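Local structure of omega transaminase (Pseudomonas sp., 5LHA) at residues 132-136 with 147-151; 411-416 with 452-457. The protein catalyses PLP-dependent transfer of an amino group from an amine donor to a keto acceptor, cycling its cofactor through the pyridoxamine phosphate form. All coordinates share one frame; numbering follows the deposited sequence.

How the contacts relate
Contact 1 comes first along the chain and is finished before contact 2 begins; their centres lie 44 Å apart, on opposite sides of the centre of the chain, and their nearest atoms are about 31 Å from each other. Contact 1 sets helix 124-141 against strand 149-153 in the seven-stranded sheet of the cofactor-binding part of this fold-type I enzyme, and the second subunit reaches it. Contact 2 pairs helix 408-418 with the last helix, 440-457, beside the other sheet, which includes strands 387-393 and 421-426; no other chain touches it there. They share no helix, strand or sheet and serve different parts: the large cofactor-binding domain at a subunit interface and the sheet-backed C-terminal region.

Contact 1: residues 132-136 with 147-151; sequences LKMAR and RTRFL
F150 points its ring at helix 124-141 and meets L132 there: methyl CD2 sits over the ring, 3.7 Å from its centroid and almost on the normal, a CH-pi contact. The opposite face carries the carbonyl O of T148, and A135 CB touches the rim at CE1. Next to the ring runs R136, its guanidinium turned only 13° from the ring plane. Its NE donates to T148 O at 2.9 Å, entering in the carbonyl plane on a lone pair, although the oxygen stands out of the guanidinium plane and the bond is bent; NH2 adds a weak bond to the same oxygen at 3.1 Å. T148 OG1 lies over the guanidinium face, 3.0 Å from R136 CZ, too poorly angled to hydrogen-bond. A bend at chi2 (-87°) swings the R136 chain across to T148, just ahead of strand 149-153. R136 NH1 donates hydrogen bonds to the carbonyls of H177 and Q179 of the second subunit, so this arginine joins helix, strand lead-in and that subunit. L181 of this chain packs on R136 and F150. Helix 124-141 thus lies against the central sheet of the fold-type I large domain, the L132 side chain about 10 Å from a bound PMP.

Contact 2: residues 411-416 with 452-457; sequences RIADEA and AAFARC
A453 is where the two helices come closest: its CB points into helix 408-418 and lies 3.3 Å from the carbonyl O of I412, with A416 N almost as near. The small side chain lets the backbones approach, the axes of the two segments passing 8.1 Å apart at an angle of 130°, and A416 CB rests on A453 CB at 4.0 Å. I412 fills the buried side with all its branches. CG2, placed anti to the backbone N, lies over one face of the F454 ring, displaced toward the rim, in a CH-pi contact 4.1 Å from the centroid. CD1 touches the ring at CE1, while CG1 leans on C457 CB at 3.7 Å. The C457 thiol turns the other way, its SG facing helix 408-418 near R411 O and E415 CB, and C457 O is taken by Q408 NE2.

Toward solvent the grip changes character. E415 is a knob among A452, A453, R456 and C457: its CG packs on R456 CB at 3.6 Å, and the carboxylate carbon CD comes to 3.5 Å from R456 CG, the two chains crossing at about a right angle. Both chains bend at chi2 (69° in E415, 56° in R456), which carries the carboxylate over a face of the guanidinium. There E415 OE2 lies 3.8 Å from R456 NH1, a long salt bridge of charges alone in which no N-H points at the oxygen. The stronger partner of the carboxylate is R418 of its own helix, through OE1.

On the buried side, I412 and F454 both press on L392 of strand 387-393, Y375 meets the F454 ring, and A416 packs on V423 of strand 421-426, so the two helices lie together against that sheet.

Contact 1: residues 132-136 with 147-151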
ATOM      1  N   LEU A 132       6.062   1.919 -16.246  1.00 23.41           N
ATOM      2  CA  LEU A 132       5.282   2.284 -15.064  1.00 22.45           C
ATOM      3  C   LEU A 132       5.957   3.382 -14.254  1.00 20.83           C
ATOM      4  O   LEU A 132       5.328   4.382 -13.918  1.00 20.60           O
ATOM      5  CB  LEU A 132       5.049   1.052 -14.194  1.00 22.78           C
ATOM      6  CG  LEU A 132       4.223  -0.026 -14.892  1.00 23.77           C
ATOM      7  CD1 LEU A 132       4.104  -1.275 -14.033  1.00 22.31           C
ATOM      8  CD2 LEU A 132       2.840   0.529 -15.259  1.00 24.37           C
ATOM      9  N   LYS A 133       7.239   3.211 -13.931  1.00 23.45           N
ATOM     10  CA  LYS A 133       7.956   4.194 -13.117  1.00 22.42           C
ATOM     11  C   LYS A 133       8.142   5.517 -13.858  1.00 23.94           C
ATOM     12  O   LYS A 133       8.075   6.591 -13.248  1.00 21.44           O
ATOM     13  CB  LYS A 133       9.318   3.628 -12.718  1.00 21.89           C
ATOM     14  CG  LYS A 133       9.269   2.520 -11.686  1.00 20.87           C
ATOM     15  CD  LYS A 133      10.672   2.028 -11.342  1.00 20.26           C
ATOM     16  CE  LYS A 133      11.468   3.060 -10.567  1.00 20.00           C
ATOM     17  NZ  LYS A 133      12.941   2.802 -10.653  1.00 18.85           N
ATOM     18  N   MET A 134       8.395   5.466 -15.169  1.00 26.17           N
ATOM     19  CA  MET A 134       8.600   6.700 -15.922  1.00 26.71           C
ATOM     20  C   MET A 134       7.291   7.423 -16.189  1.00 29.17           C
ATOM     21  O   MET A 134       7.285   8.652 -16.307  1.00 31.64           O
ATOM     22  CB  MET A 134       9.296   6.415 -17.255  1.00 27.07           C
ATOM     23  CG  MET A 134      10.705   5.869 -17.119  1.00 29.02           C
ATOM     24  SD  MET A 134      11.762   6.809 -16.002  1.00 24.17           S
ATOM     25  CE  MET A 134      11.814   8.371 -16.882  1.00 25.39           C
ATOM     26  N   ALA A 135       6.183   6.687 -16.300  1.00 30.20           N
ATOM     27  CA  ALA A 135       4.870   7.327 -16.330  1.00 32.10           C
ATOM     28  C   ALA A 135       4.637   8.134 -15.059  1.00 32.17           C
ATOM     29  O   ALA A 135       4.123   9.258 -15.112  1.00 32.93           O
ATOM     30  CB  ALA A 135       3.768   6.280 -16.520  1.00 30.78           C
ATOM     31  N   ARG A 136       5.015   7.568 -13.907  1.00 31.36           N
ATOM     32  CA  ARG A 136       4.977   8.311 -12.650  1.00 31.46           C
ATOM     33  C   ARG A 136       5.833   9.569 -12.723  1.00 31.22           C
ATOM     34  O   ARG A 136       5.424  10.629 -12.237  1.00 31.06           O
ATOM     35  CB  ARG A 136       5.445   7.425 -11.488  1.00 31.90           C
ATOM     36  CG  ARG A 136       4.531   6.247 -11.132  1.00 32.95           C
ATOM     37  CD  ARG A 136       3.460   6.681 -10.148  1.00 32.61           C
ATOM     38  NE  ARG A 136       2.633   5.580  -9.644  1.00 31.50           N
ATOM     39  CZ  ARG A 136       2.806   4.948  -8.487  1.00 28.64           C
ATOM     40  NH1 ARG A 136       3.785   5.278  -7.655  1.00 28.96           N
ATOM     41  NH2 ARG A 136       1.973   3.978  -8.162  1.00 26.68           N
ATOM     42  N   ARG A 147      -1.321  11.971  -9.890  1.00 33.90           N
ATOM     43  CA  ARG A 147      -1.520  10.994 -10.960  1.00 34.90           C
ATOM     44  C   ARG A 147      -0.647   9.766 -10.703  1.00 36.74           C
ATOM     45  O   ARG A 147       0.516   9.712 -11.105  1.00 38.84           O
ATOM     46  CB  ARG A 147      -1.203  11.645 -12.301  1.00 34.29           C
ATOM     47  CG  ARG A 147      -2.140  12.803 -12.652  1.00 33.24           C
ATOM     48  CD  ARG A 147      -3.212  12.315 -13.600  1.00 32.61           C
ATOM     49  NE  ARG A 147      -3.802  13.376 -14.400  1.00 32.40           N
ATOM     50  CZ  ARG A 147      -4.588  13.162 -15.449  1.00 33.46           C
ATOM     51  NH1 ARG A 147      -4.868  11.924 -15.837  1.00 33.62           N
ATOM     52  NH2 ARG A 147      -5.093  14.185 -16.114  1.00 34.31           N
ATOM     53  N   THR A 148      -1.214   8.755 -10.034  1.00 37.22           N
ATOM     54  CA  THR A 148      -0.414   7.625  -9.564  1.00 35.03           C
ATOM     55  C   THR A 148      -0.959   6.240  -9.940  1.00 33.18           C
ATOM     56  O   THR A 148      -0.198   5.270 -10.038  1.00 32.62           O
ATOM     57  CB  THR A 148      -0.267   7.759  -8.041  1.00 34.08           C
ATOM     58  OG1 THR A 148       0.673   6.804  -7.534  1.00 34.77           O
ATOM     59  CG2 THR A 148      -1.597   7.571  -7.363  1.00 33.90           C
ATOM     60  N   ARG A 149      -2.267   6.125 -10.133  1.00 31.08           N
ATOM     61  CA  ARG A 149      -2.894   4.832 -10.349  1.00 28.40           C
ATOM     62  C   ARG A 149      -2.710   4.345 -11.786  1.00 25.98           C
ATOM     63  O   ARG A 149      -2.507   5.127 -12.718  1.00 18.57           O
ATOM     64  CB  ARG A 149      -4.372   4.927  -9.994  1.00 26.74           C
ATOM     65  CG  ARG A 149      -4.621   5.207  -8.516  1.00 24.34           C
ATOM     66  CD  ARG A 149      -6.082   5.530  -8.324  1.00 22.22           C
ATOM     67  NE  ARG A 149      -6.434   5.774  -6.930  1.00 24.37           N
ATOM     68  CZ  ARG A 149      -7.551   6.379  -6.541  1.00 23.67           C
ATOM     69  NH1 ARG A 149      -8.401   6.857  -7.443  1.00 21.08           N
ATOM     70  NH2 ARG A 149      -7.799   6.547  -5.249  1.00 25.06           N
ATOM     71  N   PHE A 150      -2.818   3.027 -11.961  1.00 23.30           N
ATOM     72  CA  PHE A 150      -2.653   2.385 -13.260  1.00 22.18           C
ATOM     73  C   PHE A 150      -3.881   1.534 -13.566  1.00 19.53           C
ATOM     74  O   PHE A 150      -4.425   0.881 -12.674  1.00 20.39           O
ATOM     75  CB  PHE A 150      -1.395   1.486 -13.306  1.00 21.63           C
ATOM     76  CG  PHE A 150      -0.082   2.213 -13.071  1.00 21.56           C
ATOM     77  CD1 PHE A 150       0.324   3.239 -13.901  1.00 22.19           C
ATOM     78  CD2 PHE A 150       0.771   1.818 -12.050  1.00 20.58           C
ATOM     79  CE1 PHE A 150       1.544   3.887 -13.689  1.00 21.97           C
ATOM     80  CE2 PHE A 150       1.984   2.453 -11.840  1.00 21.41           C
ATOM     81  CZ  PHE A 150       2.370   3.493 -12.663  1.00 20.83           C
ATOM     82  N   LEU A 151      -4.314   1.534 -14.824  1.00 19.47           N
ATOM     83  CA  LEU A 151      -5.374   0.650 -15.288  1.00 21.74           C
ATOM     84  C   LEU A 151      -4.799  -0.422 -16.207  1.00 22.86           C
ATOM     85  O   LEU A 151      -3.869  -0.167 -16.973  1.00 24.85           O
ATOM     86  CB  LEU A 151      -6.459   1.427 -16.046  1.00 25.03           C
ATOM     87  CG  LEU A 151      -7.153   2.603 -15.347  1.00 26.78           C
ATOM     88  CD1 LEU A 151      -8.168   3.297 -16.266  1.00 28.36           C
ATOM     89  CD2 LEU A 151      -7.825   2.178 -14.051  1.00 27.61           C
TER

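Contact 2: residues 411-416 with 452-457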
ATOM      1  N   ARG A 411      -1.360 -33.272 -23.008  1.00 36.68           N
ATOM      2  CA  ARG A 411      -1.328 -34.538 -23.736  1.00 36.94           C
ATOM      3  C   ARG A 411      -1.518 -34.312 -25.228  1.00 35.01           C
ATOM      4  O   ARG A 411      -0.837 -34.940 -26.052  1.00 32.90           O
ATOM      5  CB  ARG A 411      -2.395 -35.494 -23.204  1.00 38.76           C
ATOM      6  CG  ARG A 411      -2.025 -36.157 -21.895  1.00 41.45           C
ATOM      7  CD  ARG A 411      -2.894 -37.365 -21.614  1.00 45.24           C
ATOM      8  NE  ARG A 411      -4.327 -37.082 -21.698  1.00 48.43           N
ATOM      9  CZ  ARG A 411      -5.075 -36.665 -20.677  1.00 48.92           C
ATOM     10  NH1 ARG A 411      -4.527 -36.465 -19.486  1.00 48.58           N
ATOM     11  NH2 ARG A 411      -6.374 -36.450 -20.847  1.00 49.24           N
ATOM     12  N   ILE A 412      -2.451 -33.428 -25.591  1.00 34.19           N
ATOM     13  CA  ILE A 412      -2.606 -33.033 -26.987  1.00 35.05           C
ATOM     14  C   ILE A 412      -1.314 -32.412 -27.500  1.00 39.20           C
ATOM     15  O   ILE A 412      -0.857 -32.713 -28.609  1.00 38.31           O
ATOM     16  CB  ILE A 412      -3.807 -32.079 -27.130  1.00 32.61           C
ATOM     17  CG1 ILE A 412      -5.109 -32.843 -26.890  1.00 31.71           C
ATOM     18  CG2 ILE A 412      -3.810 -31.409 -28.485  1.00 32.19           C
ATOM     19  CD1 ILE A 412      -6.282 -31.957 -26.510  1.00 31.52           C
ATOM     20  N   ALA A 413      -0.694 -31.556 -26.687  1.00 45.21           N
ATOM     21  CA  ALA A 413       0.567 -30.939 -27.071  1.00 52.32           C
ATOM     22  C   ALA A 413       1.644 -31.984 -27.326  1.00 62.92           C
ATOM     23  O   ALA A 413       2.382 -31.893 -28.314  1.00 67.48           O
ATOM     24  CB  ALA A 413       1.020 -29.963 -25.988  1.00 50.78           C
ATOM     25  N   ASP A 414       1.748 -32.989 -26.452  1.00 69.59           N
ATOM     26  CA  ASP A 414       2.764 -34.017 -26.653  1.00 71.96           C
ATOM     27  C   ASP A 414       2.546 -34.753 -27.966  1.00 71.14           C
ATOM     28  O   ASP A 414       3.500 -34.983 -28.720  1.00 71.38           O
ATOM     29  CB  ASP A 414       2.776 -35.000 -25.483  1.00 75.28           C
ATOM     30  CG  ASP A 414       3.282 -34.374 -24.204  1.00 77.45           C
ATOM     31  OD1 ASP A 414       3.538 -33.154 -24.206  1.00 77.36           O
ATOM     32  OD2 ASP A 414       3.431 -35.104 -23.198  1.00 79.11           O
ATOM     33  N   GLU A 415       1.291 -35.098 -28.276  1.00 64.42           N
ATOM     34  CA  GLU A 415       1.027 -35.868 -29.486  1.00 56.52           C
ATOM     35  C   GLU A 415       1.308 -35.035 -30.730  1.00 48.31           C
ATOM     36  O   GLU A 415       1.771 -35.565 -31.747  1.00 46.12           O
ATOM     37  CB  GLU A 415      -0.410 -36.388 -29.488  1.00 54.71           C
ATOM     38  CG  GLU A 415      -0.663 -37.377 -30.605  1.00 51.29           C
ATOM     39  CD  GLU A 415       0.061 -38.702 -30.395  1.00 49.19           C
ATOM     40  OE1 GLU A 415       0.550 -38.957 -29.270  1.00 48.03           O
ATOM     41  OE2 GLU A 415       0.193 -39.467 -31.375  1.00 49.19           O
ATOM     42  N   ALA A 416       1.011 -33.735 -30.671  1.00 41.78           N
ATOM     43  CA  ALA A 416       1.430 -32.819 -31.726  1.00 35.52           C
ATOM     44  C   ALA A 416       2.942 -32.848 -31.924  1.00 33.64           C
ATOM     45  O   ALA A 416       3.425 -32.824 -33.060  1.00 34.28           O
ATOM     46  CB  ALA A 416       0.962 -31.400 -31.402  1.00 33.46           C
ATOM     47  N   ALA A 452      -3.793 -34.687 -36.085  1.00 34.41           N
ATOM     48  CA  ALA A 452      -3.374 -35.967 -35.520  1.00 34.92           C
ATOM     49  C   ALA A 452      -3.486 -35.975 -33.999  1.00 35.41           C
ATOM     50  O   ALA A 452      -3.940 -36.964 -33.408  1.00 34.87           O
ATOM     51  CB  ALA A 452      -1.943 -36.283 -35.950  1.00 34.46           C
ATOM     52  N   ALA A 453      -3.079 -34.881 -33.348  1.00 34.51           N
ATOM     53  CA  ALA A 453      -3.097 -34.836 -31.888  1.00 30.65           C
ATOM     54  C   ALA A 453      -4.516 -34.932 -31.341  1.00 31.59           C
ATOM     55  O   ALA A 453      -4.749 -35.572 -30.309  1.00 30.32           O
ATOM     56  CB  ALA A 453      -2.404 -33.568 -31.397  1.00 26.70           C
ATOM     57  N   PHE A 454      -5.475 -34.273 -31.999  1.00 33.21           N
ATOM     58  CA  PHE A 454      -6.857 -34.335 -31.538  1.00 34.13           C
ATOM     59  C   PHE A 454      -7.519 -35.656 -31.885  1.00 37.74           C
ATOM     60  O   PHE A 454      -8.425 -36.090 -31.168  1.00 40.28           O
ATOM     61  CB  PHE A 454      -7.668 -33.180 -32.121  1.00 32.76           C
ATOM     62  CG  PHE A 454      -7.396 -31.880 -31.458  1.00 34.33           C
ATOM     63  CD1 PHE A 454      -7.964 -31.585 -30.230  1.00 35.78           C
ATOM     64  CD2 PHE A 454      -6.553 -30.960 -32.040  1.00 35.13           C
ATOM     65  CE1 PHE A 454      -7.704 -30.393 -29.612  1.00 36.86           C
ATOM     66  CE2 PHE A 454      -6.286 -29.770 -31.426  1.00 35.54           C
ATOM     67  CZ  PHE A 454      -6.860 -29.483 -30.213  1.00 36.77           C
ATOM     68  N   ALA A 455      -7.109 -36.299 -32.982  1.00 38.26           N
ATOM     69  CA  ALA A 455      -7.580 -37.654 -33.243  1.00 40.12           C
ATOM     70  C   ALA A 455      -7.114 -38.600 -32.148  1.00 39.49           C
ATOM     71  O   ALA A 455      -7.851 -39.501 -31.732  1.00 40.30           O
ATOM     72  CB  ALA A 455      -7.094 -38.135 -34.611  1.00 40.44           C
ATOM     73  N   ARG A 456      -5.897 -38.386 -31.656  1.00 38.91           N
ATOM     74  CA  ARG A 456      -5.338 -39.199 -30.588  1.00 40.34           C
ATOM     75  C   ARG A 456      -5.939 -38.832 -29.236  1.00 41.87           C
ATOM     76  O   ARG A 456      -6.501 -39.690 -28.542  1.00 42.75           O
ATOM     77  CB  ARG A 456      -3.819 -39.027 -30.577  1.00 40.09           C
ATOM     78  CG  ARG A 456      -3.079 -39.975 -29.675  1.00 40.54           C
ATOM     79  CD  ARG A 456      -3.397 -41.400 -30.025  1.00 42.22           C
ATOM     80  NE  ARG A 456      -2.405 -42.319 -29.488  1.00 44.34           N
ATOM     81  CZ  ARG A 456      -1.529 -42.983 -30.233  1.00 47.04           C
ATOM     82  NH1 ARG A 456      -1.532 -42.828 -31.553  1.00 47.94           N
ATOM     83  NH2 ARG A 456      -0.662 -43.811 -29.661  1.00 48.05           N
ATOM     84  N   CYS A 457      -5.852 -37.556 -28.854  1.00 41.10           N
ATOM     85  CA  CYS A 457      -6.127 -37.137 -27.484  1.00 40.29           C
ATOM     86  C   CYS A 457      -7.274 -36.139 -27.365  1.00 39.53           C
ATOM     87  O   CYS A 457      -7.454 -35.549 -26.295  1.00 38.02           O
ATOM     88  CB  CYS A 457      -4.857 -36.548 -26.864  1.00 41.14           C
ATOM     89  SG  CYS A 457      -3.408 -37.627 -27.008  1.00 43.62           S
TER